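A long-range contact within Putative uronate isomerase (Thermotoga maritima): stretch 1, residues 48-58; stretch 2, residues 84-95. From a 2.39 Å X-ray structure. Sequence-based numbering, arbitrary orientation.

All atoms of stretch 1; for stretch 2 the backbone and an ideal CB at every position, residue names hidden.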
# COMPACT_ATOMS: atom_id res chain seq x y z
N VAL A 48 -9.90 -5.01 -16.02
CA VAL A 48 -10.96 -4.05 -15.69
C VAL A 48 -10.86 -2.80 -16.56
O VAL A 48 -11.84 -2.39 -17.21
CB VAL A 48 -10.89 -3.64 -14.20
CG1 VAL A 48 -12.06 -2.71 -13.83
CG2 VAL A 48 -10.88 -4.86 -13.31
N ALA A 49 -9.67 -2.20 -16.56
CA ALA A 49 -9.44 -0.95 -17.28
C ALA A 49 -9.71 -1.07 -18.78
O ALA A 49 -10.44 -0.26 -19.35
CB ALA A 49 -8.02 -0.49 -17.05
N LYS A 50 -9.11 -2.07 -19.42
CA LYS A 50 -9.24 -2.20 -20.87
C LYS A 50 -10.70 -2.43 -21.31
O LYS A 50 -11.13 -1.92 -22.34
CB LYS A 50 -8.30 -3.30 -21.41
CG LYS A 50 -8.94 -4.66 -21.64
CD LYS A 50 -7.89 -5.74 -21.90
CE LYS A 50 -8.55 -7.06 -22.33
NZ LYS A 50 -7.63 -8.21 -22.10
N ASN A 51 -11.46 -3.17 -20.50
CA ASN A 51 -12.86 -3.44 -20.85
C ASN A 51 -13.74 -2.24 -20.56
O ASN A 51 -14.62 -1.92 -21.36
CB ASN A 51 -13.38 -4.70 -20.17
CG ASN A 51 -12.90 -5.97 -20.86
OD1 ASN A 51 -13.15 -6.15 -22.06
ND2 ASN A 51 -12.20 -6.83 -20.13
N LEU A 52 -13.48 -1.57 -19.43
CA LEU A 52 -14.16 -0.33 -19.11
C LEU A 52 -14.02 0.68 -20.24
O LEU A 52 -15.00 1.29 -20.67
CB LEU A 52 -13.59 0.27 -17.83
CG LEU A 52 -14.33 1.47 -17.23
CD1 LEU A 52 -15.77 1.08 -16.88
CD2 LEU A 52 -13.60 1.96 -16.00
N TYR A 53 -12.79 0.83 -20.73
CA TYR A 53 -12.50 1.76 -21.82
C TYR A 53 -13.22 1.36 -23.10
O TYR A 53 -13.76 2.21 -23.80
CB TYR A 53 -10.99 1.83 -22.06
CG TYR A 53 -10.55 2.51 -23.35
CD1 TYR A 53 -10.63 3.89 -23.50
CD2 TYR A 53 -10.00 1.77 -24.40
CE1 TYR A 53 -10.21 4.51 -24.67
CE2 TYR A 53 -9.56 2.38 -25.57
CZ TYR A 53 -9.67 3.75 -25.70
OH TYR A 53 -9.25 4.37 -26.86
N ARG A 54 -13.23 0.07 -23.40
CA ARG A 54 -13.86 -0.43 -24.62
C ARG A 54 -15.35 -0.06 -24.66
O ARG A 54 -15.82 0.56 -25.62
CB ARG A 54 -13.68 -1.94 -24.71
CG ARG A 54 -13.47 -2.44 -26.12
CD ARG A 54 -14.73 -3.07 -26.72
NE ARG A 54 -14.37 -4.06 -27.73
CZ ARG A 54 -14.18 -5.35 -27.47
NH1 ARG A 54 -14.34 -5.82 -26.23
NH2 ARG A 54 -13.83 -6.18 -28.45
N PHE A 55 -16.07 -0.43 -23.61
CA PHE A 55 -17.48 -0.12 -23.47
C PHE A 55 -17.75 1.38 -23.44
O PHE A 55 -18.78 1.84 -23.95
CB PHE A 55 -18.03 -0.76 -22.20
CG PHE A 55 -18.00 -2.26 -22.22
CD1 PHE A 55 -18.17 -2.95 -23.42
CD2 PHE A 55 -17.77 -2.99 -21.06
CE1 PHE A 55 -18.14 -4.34 -23.45
CE2 PHE A 55 -17.73 -4.38 -21.08
CZ PHE A 55 -17.92 -5.05 -22.28
N LEU A 56 -16.83 2.14 -22.84
CA LEU A 56 -16.96 3.59 -22.84
C LEU A 56 -16.85 4.16 -24.25
O LEU A 56 -17.55 5.11 -24.58
CB LEU A 56 -15.90 4.23 -21.93
CG LEU A 56 -16.36 4.78 -20.58
CD1 LEU A 56 -17.77 4.34 -20.23
CD2 LEU A 56 -15.37 4.37 -19.51
N LEU A 57 -15.97 3.59 -25.07
CA LEU A 57 -15.87 4.01 -26.46
C LEU A 57 -17.20 3.85 -27.19
O LEU A 57 -17.66 4.77 -27.86
CB LEU A 57 -14.79 3.23 -27.20
CG LEU A 57 -13.39 3.82 -27.19
CD1 LEU A 57 -12.49 3.02 -28.12
CD2 LEU A 57 -13.41 5.30 -27.59
N GLU A 58 -17.83 2.68 -27.02
CA GLU A 58 -19.09 2.35 -27.69
C GLU A 58 -20.24 3.30 -27.35
O GLU A 58 -21.20 3.41 -28.11
CB GLU A 58 -19.50 0.90 -27.40
CG GLU A 58 -18.77 -0.14 -28.24
CD GLU A 58 -18.76 -1.53 -27.59
OE1 GLU A 58 -19.58 -1.77 -26.66
OE2 GLU A 58 -17.93 -2.38 -28.00
N UNK A 84 -0.18 -1.93 -17.12
CA UNK A 84 -1.14 -1.92 -16.02
C UNK A 84 -2.60 -1.88 -16.49
O UNK A 84 -3.48 -2.53 -15.91
CB UNK A 84 -0.86 -0.72 -15.11
N UNK A 85 -2.85 -1.12 -17.54
CA UNK A 85 -4.22 -0.85 -17.95
C UNK A 85 -4.69 -1.79 -19.06
O UNK A 85 -5.90 -2.01 -19.24
CB UNK A 85 -4.35 0.60 -18.41
N UNK A 86 -3.72 -2.36 -19.78
CA UNK A 86 -3.99 -3.12 -20.98
C UNK A 86 -4.51 -2.20 -22.08
O UNK A 86 -5.30 -2.62 -22.93
CB UNK A 86 -4.99 -4.24 -20.69
N UNK A 87 -4.05 -0.95 -22.06
CA UNK A 87 -4.46 0.04 -23.06
C UNK A 87 -3.21 0.64 -23.72
O UNK A 87 -2.23 0.97 -23.04
CB UNK A 87 -5.32 1.14 -22.42
N UNK A 88 -3.23 0.80 -25.04
CA UNK A 88 -2.04 1.30 -25.75
C UNK A 88 -1.92 2.81 -25.60
O UNK A 88 -2.93 3.53 -25.54
CB UNK A 88 -2.10 0.92 -27.23
N UNK A 89 -0.68 3.30 -25.56
CA UNK A 89 -0.41 4.73 -25.55
C UNK A 89 -0.91 5.39 -26.84
O UNK A 89 -1.19 6.60 -26.88
CB UNK A 89 1.09 4.98 -25.37
N UNK A 90 -1.03 4.59 -27.90
CA UNK A 90 -1.36 5.13 -29.21
C UNK A 90 -2.84 5.34 -29.45
O UNK A 90 -3.25 5.71 -30.55
CB UNK A 90 -0.81 4.20 -30.29
N UNK A 91 -3.67 5.10 -28.44
CA UNK A 91 -5.06 5.51 -28.58
C UNK A 91 -5.11 7.01 -28.33
O UNK A 91 -4.64 7.48 -27.29
CB UNK A 91 -5.98 4.75 -27.62
N UNK A 92 -5.62 7.80 -29.28
CA UNK A 92 -5.94 9.17 -28.90
C UNK A 92 -7.29 9.06 -28.21
O UNK A 92 -8.00 8.07 -28.42
CB UNK A 92 -5.97 10.13 -30.09
N UNK A 93 -7.60 10.05 -27.38
CA UNK A 93 -8.66 9.99 -26.35
C UNK A 93 -8.12 9.42 -25.02
O UNK A 93 -8.80 9.48 -23.99
CB UNK A 93 -9.83 9.13 -26.85
N UNK A 94 -6.90 8.89 -25.05
CA UNK A 94 -6.28 8.32 -23.85
C UNK A 94 -5.10 9.16 -23.34
O UNK A 94 -4.17 9.47 -24.09
CB UNK A 94 -5.81 6.89 -24.14
N UNK A 95 -5.15 9.52 -22.06
CA UNK A 95 -4.12 10.37 -21.46
C UNK A 95 -3.70 9.85 -20.08
O UNK A 95 -4.48 9.92 -19.13
CB UNK A 95 -4.63 11.81 -21.35

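Stretch 1 is helical, and Ala49, Lys50, Tyr53 and Leu57 line the side that meets stretch 2.

Position 84 lies in a helix, and its CB points sideways, with nothing of stretch 1 within 5.5 Å. Many residues would fit. It is Lys84, whose end leads away and bonds elsewhere in the structure.

Position 85 also points sideways, but its ideal CB is 4.1 Å from Ala49 CB. The small alanine leaves room for an aliphatic chain of moderate size. Leu85 fills it, with CD2 3.6 Å from Ala49 CB.

Position 86 is the first to leave helical phi/psi, and its phi of +68° by itself favours glycine; asparagine or aspartate is the usual alternative. An ideal CB would sit 3.5 Å from Lys50 CD, a tight fit. The residue is Gly86, and its O lies 3.4 Å from Lys50 CB.

Position 87 is extended and its CB points toward the helix, 5.1 Å from Tyr53 CD2. Between Lys50 and Tyr53 an apolar chain would suit: isoleucine, leucine, valine or methionine. Ile87 reaches in, placing CD1 3.7 Å from Tyr53 CB.

Positions 88, 89 and 90 are out of reach of stretch 1, so it sets no preference. A type I turn starts at 88, where serine, aspartate or asparagine is common. Ser88 OG accepts a 2.9 Å hydrogen bond from Asn90 N. The other two are Arg89 and Asn90.

Position 91 closes this turn and points toward stretch 1. Its ideal CB is 3.4 Å from Tyr53 OH, so a polar chain able to turn back to the hydroxyl would suit: glutamate, glutamine, aspartate or asparagine. It is Glu91. Tyr53 OH donates a hydrogen bond to Glu91 OE1, 3.1 Å away and at the ring edge.

Position 92 points away, so almost any residue could stand there. Arg92 is poorly ordered.

Position 93 has a phi of +88° in a type II turn, which favours glycine or asparagine. Its CB nevertheless points toward stretch 1, 5.3 Å from Leu57 CD2, so a long chain could pass along the leucine. Arg93 does so, with CD 4.4 Å from Leu57 CD2; its NH1 bonds elsewhere in the structure.

Position 94 begins a strand. Its CB points toward stretch 1, 5.0 Å from Tyr53 CE1, suiting a compact apolar residue such as valine or isoleucine. Val94 places CG2 3.5 Å from Tyr53 CE1.

Position 95 is out of reach, and stretch 1 does not restrict it. It is Phe95.

Stretch 2, residues 84-95: KLGISRNERRVF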
# COMPACT_ATOMS: atom_id res chain seq x y z
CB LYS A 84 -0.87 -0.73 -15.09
CG LYS A 84 -1.92 -0.53 -14.01
CD LYS A 84 -2.08 -1.79 -13.18
CE LYS A 84 -1.61 -1.56 -11.78
NZ LYS A 84 -0.42 -2.32 -11.45
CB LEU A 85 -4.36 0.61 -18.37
CG LEU A 85 -4.06 1.58 -17.22
CD1 LEU A 85 -4.09 3.06 -17.66
CD2 LEU A 85 -5.02 1.31 -16.04
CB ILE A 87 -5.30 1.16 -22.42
CG1 ILE A 87 -6.48 0.57 -21.64
CG2 ILE A 87 -5.79 2.15 -23.48
CD1 ILE A 87 -7.42 1.62 -21.00
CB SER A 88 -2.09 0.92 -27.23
OG SER A 88 -1.16 1.68 -27.99
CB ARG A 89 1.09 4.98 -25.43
CG ARG A 89 1.91 3.94 -26.18
CD ARG A 89 3.15 4.50 -26.81
NE ARG A 89 4.18 4.86 -25.84
CZ ARG A 89 5.05 3.99 -25.31
NH1 ARG A 89 4.98 2.69 -25.61
NH2 ARG A 89 5.97 4.43 -24.45
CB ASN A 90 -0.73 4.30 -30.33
CG ASN A 90 0.77 4.48 -30.42
OD1 ASN A 90 1.28 5.61 -30.46
ND2 ASN A 90 1.50 3.36 -30.44
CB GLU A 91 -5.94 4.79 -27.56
CG GLU A 91 -5.53 3.35 -27.29
CD GLU A 91 -6.42 2.34 -27.99
OE1 GLU A 91 -7.35 2.77 -28.72
OE2 GLU A 91 -6.21 1.11 -27.79
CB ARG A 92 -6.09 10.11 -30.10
CG ARG A 92 -5.13 11.31 -30.02
CD ARG A 92 -5.54 12.31 -28.93
NE ARG A 92 -4.48 13.29 -28.64
CZ ARG A 92 -4.69 14.59 -28.45
NH1 ARG A 92 -5.93 15.10 -28.51
NH2 ARG A 92 -3.67 15.40 -28.19
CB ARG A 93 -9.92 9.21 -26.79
CG ARG A 93 -10.43 9.56 -28.21
CD ARG A 93 -11.94 9.39 -28.35
NE ARG A 93 -12.42 9.82 -29.67
CZ ARG A 93 -12.56 11.09 -30.06
NH1 ARG A 93 -12.23 12.09 -29.25
NH2 ARG A 93 -13.01 11.36 -31.28
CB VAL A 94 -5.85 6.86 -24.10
CG1 VAL A 94 -5.20 6.27 -22.85
CG2 VAL A 94 -7.06 6.03 -24.51
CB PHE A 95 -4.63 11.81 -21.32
CG PHE A 95 -5.10 12.42 -22.62
CD1 PHE A 95 -6.44 12.35 -22.98
CD2 PHE A 95 -4.21 13.07 -23.47
CE1 PHE A 95 -6.89 12.91 -24.17
CE2 PHE A 95 -4.66 13.64 -24.67
CZ PHE A 95 -5.99 13.56 -25.02
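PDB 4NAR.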